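Local coordinates for hydrogenase expression/formation protein HypE (Desulfovibrio vulgaris subsp. vulgaris, PDB 2Z1U) that binds ATP and magnesium and, as a HypE protein, probably serves in the maturation of hydrogenase enzymes, at residues A285-A288 / V289-E292; C241-E245 / T246-V250; V132-R135 / G136-D139; E100-D103 / M104-E108; I151-D154 / P155-G159. All blocks are in the same frame, centred on the assembly; numbering follows the deposited sequence.

Interaction 1: A285-A288 / V289-E292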
# COMPACT_ATOMS: atom_id res chain seq x y z
N ALA A 285 -26.36 24.74 -4.09
CA ALA A 285 -26.76 23.38 -3.66
C ALA A 285 -25.57 22.59 -3.08
O ALA A 285 -25.70 21.97 -2.03
CB ALA A 285 -27.42 22.62 -4.81
N ALA A 286 -24.40 22.65 -3.73
CA ALA A 286 -23.21 21.97 -3.22
C ALA A 286 -22.80 22.49 -1.85
O ALA A 286 -22.47 21.72 -0.95
CB ALA A 286 -22.03 22.09 -4.22
N LEU A 287 -22.81 23.81 -1.71
CA LEU A 287 -22.51 24.48 -0.45
C LEU A 287 -23.48 24.05 0.66
O LEU A 287 -23.06 23.90 1.81
CB LEU A 287 -22.60 26.00 -0.61
CG LEU A 287 -21.38 26.85 -0.25
CD1 LEU A 287 -21.82 28.29 0.05
CD2 LEU A 287 -20.52 26.27 0.89
N ALA A 288 -24.76 23.91 0.33
CA ALA A 288 -25.75 23.42 1.29
C ALA A 288 -25.36 22.02 1.79
O ALA A 288 -25.49 21.71 2.97
CB ALA A 288 -27.16 23.40 0.69
N VAL A 289 -24.88 21.19 0.88
CA VAL A 289 -24.45 19.83 1.23
C VAL A 289 -23.18 19.86 2.09
O VAL A 289 -23.10 19.17 3.11
CB VAL A 289 -24.29 18.95 -0.05
CG1 VAL A 289 -23.53 17.66 0.25
CG2 VAL A 289 -25.69 18.64 -0.64
N LEU A 290 -22.20 20.66 1.71
CA LEU A 290 -20.95 20.81 2.43
C LEU A 290 -21.20 21.28 3.86
O LEU A 290 -20.49 20.84 4.80
CB LEU A 290 -20.04 21.80 1.71
CG LEU A 290 -19.60 21.42 0.29
CD1 LEU A 290 -18.91 22.60 -0.38
CD2 LEU A 290 -18.67 20.21 0.34
N ARG A 291 -22.17 22.16 4.09
CA ARG A 291 -22.52 22.63 5.44
C ARG A 291 -22.94 21.51 6.40
O ARG A 291 -22.80 21.64 7.62
CB ARG A 291 -23.63 23.70 5.37
CG ARG A 291 -23.11 25.05 4.89
CD ARG A 291 -24.25 26.09 4.91
NE ARG A 291 -23.81 27.34 4.29
CZ ARG A 291 -24.30 27.85 3.17
NH1 ARG A 291 -25.27 27.25 2.48
NH2 ARG A 291 -23.80 28.99 2.72
N GLU A 292 -23.43 20.41 5.83
CA GLU A 292 -23.88 19.27 6.62
C GLU A 292 -22.82 18.17 6.72
O GLU A 292 -23.02 17.21 7.45
CB GLU A 292 -25.22 18.73 6.10
CG GLU A 292 -26.30 19.77 6.10
CD GLU A 292 -27.70 19.20 6.03
OE1 GLU A 292 -28.62 19.90 6.44
OE2 GLU A 292 -27.87 18.06 5.58
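R291 folds back along the last turn of helix 280-291 and lays its guanidinium over L287, with one face of the flat group turned to L287 CB. The two side chains cross obliquely, and their closest touch is R291 NH2 against the methyl L287 CD1 at 3.4 Å. With R291 CG beside its own backbone N (chi1 -75°), the extended chain is sent back past L287 O, where R291 CG lies 3.3 Å from that oxygen. Arginine suits this edge of the helix: its carbon chain passes L287 O and its end rests on a buried leucine, while the charge stays at the surface. L290 rests CG 3.1 Å from A286 O and brings CD1 to 4.2 Å from L287 CD2. Beneath the side chains run the i to i+4 bonds, among them L290 N to A286 O at 2.9 Å. A286 is small enough to fit where the helix meets both L169 of strand 167-170 and L208 of helix 202-212. V289 adds its branched side chain against V204, L208 and V212, while L287 and L290 also pack on L169. This is the pattern of an amphipathic helix in the C-terminal domain related to AIR synthase.

Interaction 2: C241-E245 / T246-V250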
# COMPACT_ATOMS: atom_id res chain seq x y z
N CYS A 241 -7.02 30.23 -10.77
CA CYS A 241 -7.93 30.24 -9.64
C CYS A 241 -7.85 31.59 -8.95
O CYS A 241 -6.76 32.09 -8.66
CB CYS A 241 -7.62 29.10 -8.67
SG CYS A 241 -7.94 27.45 -9.35
N HIS A 242 -9.01 32.22 -8.76
CA HIS A 242 -9.11 33.48 -8.03
C HIS A 242 -9.80 33.24 -6.69
O HIS A 242 -10.91 32.72 -6.65
CB HIS A 242 -9.85 34.54 -8.86
CG HIS A 242 -9.02 35.12 -9.96
ND1 HIS A 242 -8.35 36.33 -9.84
CD2 HIS A 242 -8.72 34.65 -11.19
CE1 HIS A 242 -7.69 36.58 -10.96
NE2 HIS A 242 -7.89 35.58 -11.79
N VAL A 243 -9.15 33.62 -5.61
CA VAL A 243 -9.60 33.31 -4.26
C VAL A 243 -9.70 34.59 -3.43
O VAL A 243 -8.93 35.53 -3.65
CB VAL A 243 -8.67 32.25 -3.63
CG1 VAL A 243 -8.55 32.43 -2.11
CG2 VAL A 243 -9.21 30.84 -3.95
N LEU A 244 -10.67 34.66 -2.52
CA LEU A 244 -10.86 35.85 -1.68
C LEU A 244 -10.38 35.55 -0.26
O LEU A 244 -10.96 34.69 0.43
CB LEU A 244 -12.34 36.26 -1.66
CG LEU A 244 -12.71 37.60 -0.99
CD1 LEU A 244 -12.01 38.81 -1.64
CD2 LEU A 244 -14.22 37.79 -0.97
N GLU A 245 -9.34 36.27 0.19
CA GLU A 245 -8.70 35.96 1.49
C GLU A 245 -9.70 35.88 2.66
O GLU A 245 -9.64 34.96 3.48
CB GLU A 245 -7.58 36.94 1.85
CG GLU A 245 -6.77 36.51 3.09
CD GLU A 245 -5.53 37.36 3.33
OE1 GLU A 245 -5.56 38.56 3.03
OE2 GLU A 245 -4.52 36.85 3.84
N THR A 246 -10.59 36.86 2.72
CA THR A 246 -11.55 36.98 3.82
C THR A 246 -12.55 35.83 3.83
O THR A 246 -13.14 35.58 4.87
CB THR A 246 -12.32 38.32 3.82
OG1 THR A 246 -12.96 38.54 2.55
CG2 THR A 246 -11.40 39.50 4.16
N ALA A 247 -12.74 35.18 2.69
CA ALA A 247 -13.70 34.08 2.54
C ALA A 247 -13.12 32.71 2.91
O ALA A 247 -13.89 31.75 3.13
CB ALA A 247 -14.29 34.05 1.11
N VAL A 248 -11.79 32.61 2.97
CA VAL A 248 -11.13 31.36 3.40
C VAL A 248 -11.23 31.28 4.93
O VAL A 248 -10.72 32.15 5.61
CB VAL A 248 -9.65 31.24 2.94
CG1 VAL A 248 -9.07 29.87 3.29
CG2 VAL A 248 -9.54 31.50 1.45
N PRO A 249 -11.96 30.25 5.45
CA PRO A 249 -12.15 30.16 6.90
C PRO A 249 -10.91 29.63 7.61
O PRO A 249 -10.33 28.63 7.22
CB PRO A 249 -13.34 29.16 7.04
CG PRO A 249 -13.24 28.30 5.84
CD PRO A 249 -12.59 29.14 4.73
N VAL A 250 -10.48 30.34 8.64
CA VAL A 250 -9.34 29.94 9.47
C VAL A 250 -9.76 30.39 10.86
O VAL A 250 -10.08 31.57 11.05
CB VAL A 250 -7.99 30.66 9.05
CG1 VAL A 250 -6.83 30.19 9.94
CG2 VAL A 250 -7.62 30.39 7.59
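V243 and V248 meet through single methyls, V243 CG1 against V248 CG2 at 3.8 Å, their side chains crossing at about a right angle. L244 makes a second apolar touch, its CB 4.0 Å from A247 CB. L244 CG lies 3.7 Å from T246 OG1, which sits between the threonine's own backbone N and carbonyl carbon (chi1 55°). The hydroxyl oxygen merely packs on the leucine; threonine, polar and exposed, is at home on this surface turn, and alanine is small enough to tuck in close to L244.

What holds these groups together is a short 3-10 turn at the end of the strand. L244 O accepts from A247 N at 2.9 Å, the donor standing 50° out of the carbonyl plane, and receives a weaker, longer bond from V248 N. The same V248 N also reaches E245 O at 3.2 Å, so its hydrogen is shared between two carbonyls. The E245 side chain is extended, its CG anti to the backbone N (chi1 -172°), and its OE1 accepts from A324 N, which gives the carboxylate a backbone partner beyond strand 319-322.

Farther out, V243 is paired by its backbone with V320 and E322, and its side chain meets M321, I302 of strand 300-306 and L230 of helix 225-237. V248 packs on L226 of that helix and on M174 and L266. The turn therefore ends strand 240-244, which lies between strands 300-306 and 319-322, with helix 225-237 against its buried side, before the chain goes on to helix 252-260.

Interaction 3: V132-R135 / G136-D139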
# COMPACT_ATOMS: atom_id res chain seq x y z
N VAL A 132 8.14 -6.06 10.71
CA VAL A 132 8.80 -5.53 11.90
C VAL A 132 10.29 -5.43 11.60
O VAL A 132 10.94 -6.42 11.28
CB VAL A 132 8.57 -6.43 13.15
CG1 VAL A 132 9.20 -5.80 14.40
CG2 VAL A 132 7.07 -6.67 13.39
N VAL A 133 10.84 -4.22 11.69
CA VAL A 133 12.27 -3.99 11.42
C VAL A 133 13.06 -3.81 12.73
O VAL A 133 12.48 -3.40 13.74
CB VAL A 133 12.47 -2.79 10.44
CG1 VAL A 133 11.91 -3.12 9.07
CG2 VAL A 133 11.82 -1.52 11.00
N PRO A 134 14.38 -4.13 12.73
CA PRO A 134 15.21 -3.97 13.95
C PRO A 134 15.20 -2.55 14.53
O PRO A 134 14.90 -1.60 13.81
CB PRO A 134 16.62 -4.32 13.46
CG PRO A 134 16.39 -5.26 12.29
CD PRO A 134 15.16 -4.71 11.61
N ARG A 135 15.51 -2.42 15.83
CA ARG A 135 15.55 -1.12 16.51
C ARG A 135 16.35 -0.11 15.70
O ARG A 135 17.48 -0.40 15.27
CB ARG A 135 16.14 -1.23 17.93
CG ARG A 135 15.16 -1.70 19.02
CD ARG A 135 15.71 -1.48 20.45
NE ARG A 135 16.96 -2.22 20.69
CZ ARG A 135 17.84 -1.95 21.66
NH1 ARG A 135 17.63 -0.96 22.53
NH2 ARG A 135 18.94 -2.69 21.78
N GLY A 136 15.77 1.07 15.47
CA GLY A 136 16.46 2.14 14.75
C GLY A 136 16.23 2.16 13.24
O GLY A 136 16.49 3.19 12.60
N ALA A 137 15.74 1.06 12.68
CA ALA A 137 15.50 0.98 11.23
C ALA A 137 14.30 1.81 10.78
O ALA A 137 14.20 2.17 9.60
CB ALA A 137 15.37 -0.47 10.79
N CYS A 138 13.39 2.10 11.71
CA CYS A 138 12.31 3.07 11.47
C CYS A 138 11.86 3.70 12.78
O CYS A 138 12.04 3.11 13.85
CB CYS A 138 11.12 2.45 10.71
SG CYS A 138 10.01 1.44 11.71
N ASP A 139 11.28 4.90 12.70
CA ASP A 139 10.80 5.60 13.88
C ASP A 139 9.41 5.11 14.29
O ASP A 139 8.39 5.66 13.87
CB ASP A 139 10.82 7.12 13.67
CG ASP A 139 10.39 7.90 14.90
OD1 ASP A 139 10.52 7.41 16.04
OD2 ASP A 139 9.93 9.04 14.71
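V133 overlaps both A137 and C138 with one methyl: V133 CG2 lies 3.5 Å from C138 SG and 3.7 Å from A137 CB. A chi1 of -67° puts V133 CG1 anti to the carbonyl carbon and leaves CG2 between the backbone N and that carbon, turned toward the returning chain. The sulfur of C138 likewise stands between its own backbone N and carbonyl carbon, a rotation that brings SG against V133 CG2. A137 CB is also close to P134 O, at 3.3 Å, and meets P134 CD at 4.3 Å; a small methyl fits this narrow inside of the bend.

The bend is closed by A137 N donating to P134 O at 3.0 Å with an N-H...O angle of 160°. Proline is tolerated at the first position, since the turn uses only its carbonyl O, and G136 takes up a phi of 92° that would jam a CB against R135 O. R135 exposes its side chain on the outside, while its N donates to E100 OE2 and G136 N bonds to E99 OE1, so two acidic residues hold the peptides at the turn's corner.

R341 of the second subunit packs on V133, P134 and A137, F142 of that subunit packs on C138, and A137 and D139 are backbone hydrogen-bonded to it. The arrangement is a type II beta turn with glycine at its third position, leading out of strand 124-133 at the subunit interface in the N-terminal domain related to AIR synthase.

Interaction 4: E100-D103 / M104-E108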
# COMPACT_ATOMS: atom_id res chain seq x y z
N GLU A 100 10.94 -2.85 16.04
CA GLU A 100 11.25 -3.72 17.18
C GLU A 100 11.33 -2.89 18.46
O GLU A 100 11.89 -1.80 18.46
CB GLU A 100 12.59 -4.44 16.94
CG GLU A 100 13.06 -5.35 18.07
CD GLU A 100 14.55 -5.69 17.99
OE1 GLU A 100 14.96 -6.69 18.62
OE2 GLU A 100 15.32 -4.97 17.31
N GLY A 101 10.75 -3.42 19.54
CA GLY A 101 10.74 -2.74 20.84
C GLY A 101 9.51 -1.89 21.09
O GLY A 101 9.24 -1.51 22.23
N LEU A 102 8.75 -1.59 20.03
CA LEU A 102 7.56 -0.76 20.13
C LEU A 102 6.60 -1.25 21.22
O LEU A 102 6.30 -2.45 21.29
CB LEU A 102 6.84 -0.71 18.78
CG LEU A 102 5.97 0.47 18.30
CD1 LEU A 102 4.52 0.04 18.01
CD2 LEU A 102 6.01 1.70 19.20
N ASP A 103 6.17 -0.32 22.07
CA ASP A 103 5.09 -0.53 23.05
C ASP A 103 3.88 -1.11 22.31
O ASP A 103 3.36 -0.51 21.38
CB ASP A 103 4.77 0.82 23.72
CG ASP A 103 3.72 0.72 24.83
OD1 ASP A 103 3.31 -0.39 25.21
OD2 ASP A 103 3.31 1.79 25.34
N MET A 104 3.45 -2.30 22.73
CA MET A 104 2.35 -3.01 22.09
C MET A 104 1.00 -2.34 22.25
O MET A 104 0.11 -2.52 21.42
CB MET A 104 2.25 -4.44 22.62
CG MET A 104 3.25 -5.42 22.06
SD MET A 104 2.99 -5.97 20.37
CE MET A 104 1.20 -6.07 20.22
N ASP A 105 0.82 -1.59 23.34
CA ASP A 105 -0.43 -0.85 23.53
C ASP A 105 -0.57 0.32 22.55
O ASP A 105 -1.68 0.70 22.21
CB ASP A 105 -0.61 -0.36 24.97
CG ASP A 105 -2.03 0.12 25.24
OD1 ASP A 105 -2.19 1.29 25.68
OD2 ASP A 105 -2.99 -0.65 25.00
N ILE A 106 0.56 0.88 22.12
CA ILE A 106 0.57 1.87 21.04
C ILE A 106 -0.04 1.24 19.78
O ILE A 106 -0.97 1.79 19.20
CB ILE A 106 1.99 2.43 20.76
CG1 ILE A 106 2.47 3.28 21.95
CG2 ILE A 106 2.02 3.23 19.44
CD1 ILE A 106 3.85 3.90 21.77
N LEU A 107 0.45 0.06 19.41
CA LEU A 107 -0.05 -0.67 18.26
C LEU A 107 -1.55 -0.97 18.36
O LEU A 107 -2.29 -0.72 17.41
CB LEU A 107 0.75 -1.96 18.04
CG LEU A 107 0.34 -2.85 16.86
CD1 LEU A 107 0.50 -2.15 15.51
CD2 LEU A 107 1.16 -4.14 16.90
N GLU A 108 -1.99 -1.50 19.50
CA GLU A 108 -3.41 -1.81 19.72
C GLU A 108 -4.33 -0.58 19.67
O GLU A 108 -5.42 -0.65 19.10
CB GLU A 108 -3.61 -2.59 21.04
CG GLU A 108 -5.09 -2.87 21.34
CD GLU A 108 -5.32 -4.06 22.25
OE1 GLU A 108 -4.86 -4.04 23.42
OE2 GLU A 108 -5.99 -5.01 21.80
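D103, L102 and I106 carry most of this contact, where a loop becomes helix 104-121. D103 stands at the N-cap: with its CG anti to the backbone N (chi1 -176°), the carboxylate reaches forward over the first turn and OD1 accepts from D105 N. The bond is weak, 3.3 Å between D105 N and D103 OD1, though fairly straight at 153°. D103 O also receives a weak bond from I106 N, at 3.2 Å. Aspartate suits the cap because its short arm brings an oxygen to N-H groups that lack a partner in the preceding turn.

I106 points its side chain back at the cap and crosses the aspartate at about a right angle. I106 CG1 lies 3.8 Å from D103 OD2, and I106 CD1 is 3.8 Å from D103 CB. The same methyl, I106 CD1, also reaches L102 CD2 at 4.0 Å, and L102 CD1 in turn comes to 4.3 Å from L107 CB. Leucine is apt here, one branch serving I106 and the other L107, whose own side chain goes on to F96 and L98 of strand 87-99 and L26 of helix 17-31. The side chain of L107 is about 7 Å from a bound ATP.

A capping box would need a side chain at I106 able to bond back to D103 N, and isoleucine has none. The chemistry is instead a carboxylate at the positive end of a helix dipole, which would probably be favourable, with a hydrophobic staple between L102 and L107 and I106 packed beside L102.

Interaction 5: I151-D154 / P155-G159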
# COMPACT_ATOMS: atom_id res chain seq x y z
N ILE A 151 -16.65 3.96 -8.94
CA ILE A 151 -16.94 5.30 -9.45
C ILE A 151 -18.45 5.47 -9.65
O ILE A 151 -19.12 4.57 -10.17
CB ILE A 151 -16.10 5.68 -10.70
CG1 ILE A 151 -14.63 5.86 -10.28
CG2 ILE A 151 -16.62 6.98 -11.33
CD1 ILE A 151 -13.64 5.80 -11.40
N LEU A 152 -18.96 6.61 -9.18
CA LEU A 152 -20.40 6.86 -9.09
C LEU A 152 -20.98 7.63 -10.27
O LEU A 152 -22.19 7.62 -10.48
CB LEU A 152 -20.75 7.58 -7.78
CG LEU A 152 -20.43 6.86 -6.47
CD1 LEU A 152 -20.51 7.84 -5.31
CD2 LEU A 152 -21.36 5.67 -6.24
N VAL A 153 -20.12 8.31 -11.03
CA VAL A 153 -20.59 9.20 -12.10
C VAL A 153 -19.66 9.23 -13.31
O VAL A 153 -18.46 8.99 -13.17
CB VAL A 153 -20.77 10.67 -11.62
CG1 VAL A 153 -22.04 10.83 -10.82
CG2 VAL A 153 -19.54 11.17 -10.85
N ASP A 154 -20.24 9.53 -14.47
CA ASP A 154 -19.47 9.78 -15.68
C ASP A 154 -20.04 11.01 -16.40
O ASP A 154 -21.23 11.02 -16.73
CB ASP A 154 -19.47 8.55 -16.60
CG ASP A 154 -18.32 8.57 -17.61
OD1 ASP A 154 -18.32 9.42 -18.51
OD2 ASP A 154 -17.42 7.72 -17.49
N PRO A 155 -19.21 12.05 -16.63
CA PRO A 155 -17.80 12.13 -16.21
C PRO A 155 -17.62 12.32 -14.69
O PRO A 155 -18.47 12.92 -14.03
CB PRO A 155 -17.28 13.36 -16.97
CG PRO A 155 -18.48 14.19 -17.21
CD PRO A 155 -19.63 13.25 -17.36
N ALA A 156 -16.52 11.79 -14.17
CA ALA A 156 -16.19 11.87 -12.75
C ALA A 156 -15.28 13.07 -12.47
O ALA A 156 -14.70 13.62 -13.42
CB ALA A 156 -15.53 10.57 -12.31
N PRO A 157 -15.17 13.51 -11.20
CA PRO A 157 -14.29 14.65 -10.93
C PRO A 157 -12.83 14.33 -11.23
O PRO A 157 -12.40 13.19 -11.12
CB PRO A 157 -14.52 14.94 -9.43
CG PRO A 157 -15.84 14.27 -9.11
CD PRO A 157 -15.82 13.04 -9.96
N SER A 158 -12.08 15.36 -11.65
CA SER A 158 -10.71 15.22 -12.09
C SER A 158 -10.01 16.58 -12.02
O SER A 158 -10.63 17.60 -12.30
CB SER A 158 -10.68 14.69 -13.52
OG SER A 158 -9.34 14.50 -13.97
N GLY A 159 -8.73 16.58 -11.66
CA GLY A 159 -7.96 17.83 -11.51
C GLY A 159 -7.96 18.71 -12.75
O GLY A 159 -7.83 19.94 -12.64
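P155 follows D154 through a cis peptide bond, and D154 and P155 form the corner of a type VIb turn running from V153 to A156; no hydrogen bond closes it. The cis link draws D154 CA and P155 CA to 2.9 Å, and proline is the residue that most readily accepts such a link. The D154 side chain is set beside the pyrrolidine with CG anti to its backbone N (chi1 -160°), so that OD1 comes to 3.6 Å from P155 CA. Its other oxygen, OD2, makes a long, weak ion pair with R44 of the second subunit.

A156 next turns its methyl back across the bend. CB lies 3.4 Å from V153 O and 3.9 Å from I151 CG2, a close fit at normal packing distances, which a single methyl makes easily. P157 follows, and its CD meets V153 CG2 at 4.3 Å; the valine methyl sits between its own backbone N and carbonyl carbon, and from there also touches A156 CA at 3.9 Å. Proline keeps the chain extended here and packs on I215, while V153 packs on V209 of helix 202-212.

S158 then turns to polar partners. S158 OG is within hydrogen-bonding reach of D160 OD1 and of OD1 of N40 of the second subunit; as both are modelled as acceptors, its single hydrogen would have to be shared or the N40 amide be the other way round.

Overall arrangement
From the N terminus, interaction 4 starts helix 104-121 just after strand 87-99, and interaction 3 turns the chain out of strand 124-133. These two touch: V133 O lies 2.8 Å from E100 N, probably hydrogen-bonded, which joins the strand ends of the first domain. Interaction 5 follows strand 141-151 on the linking loop and, like interaction 3, meets the second subunit, but their centres stand about 41 Å apart. Interaction 2 ends strand 240-244, and interaction 1 lies on the last part of helix 280-291; their centres lie about 17 Å apart in the second domain. The five are in series, none nesting or crossing, each a local contact within one continuous stretch.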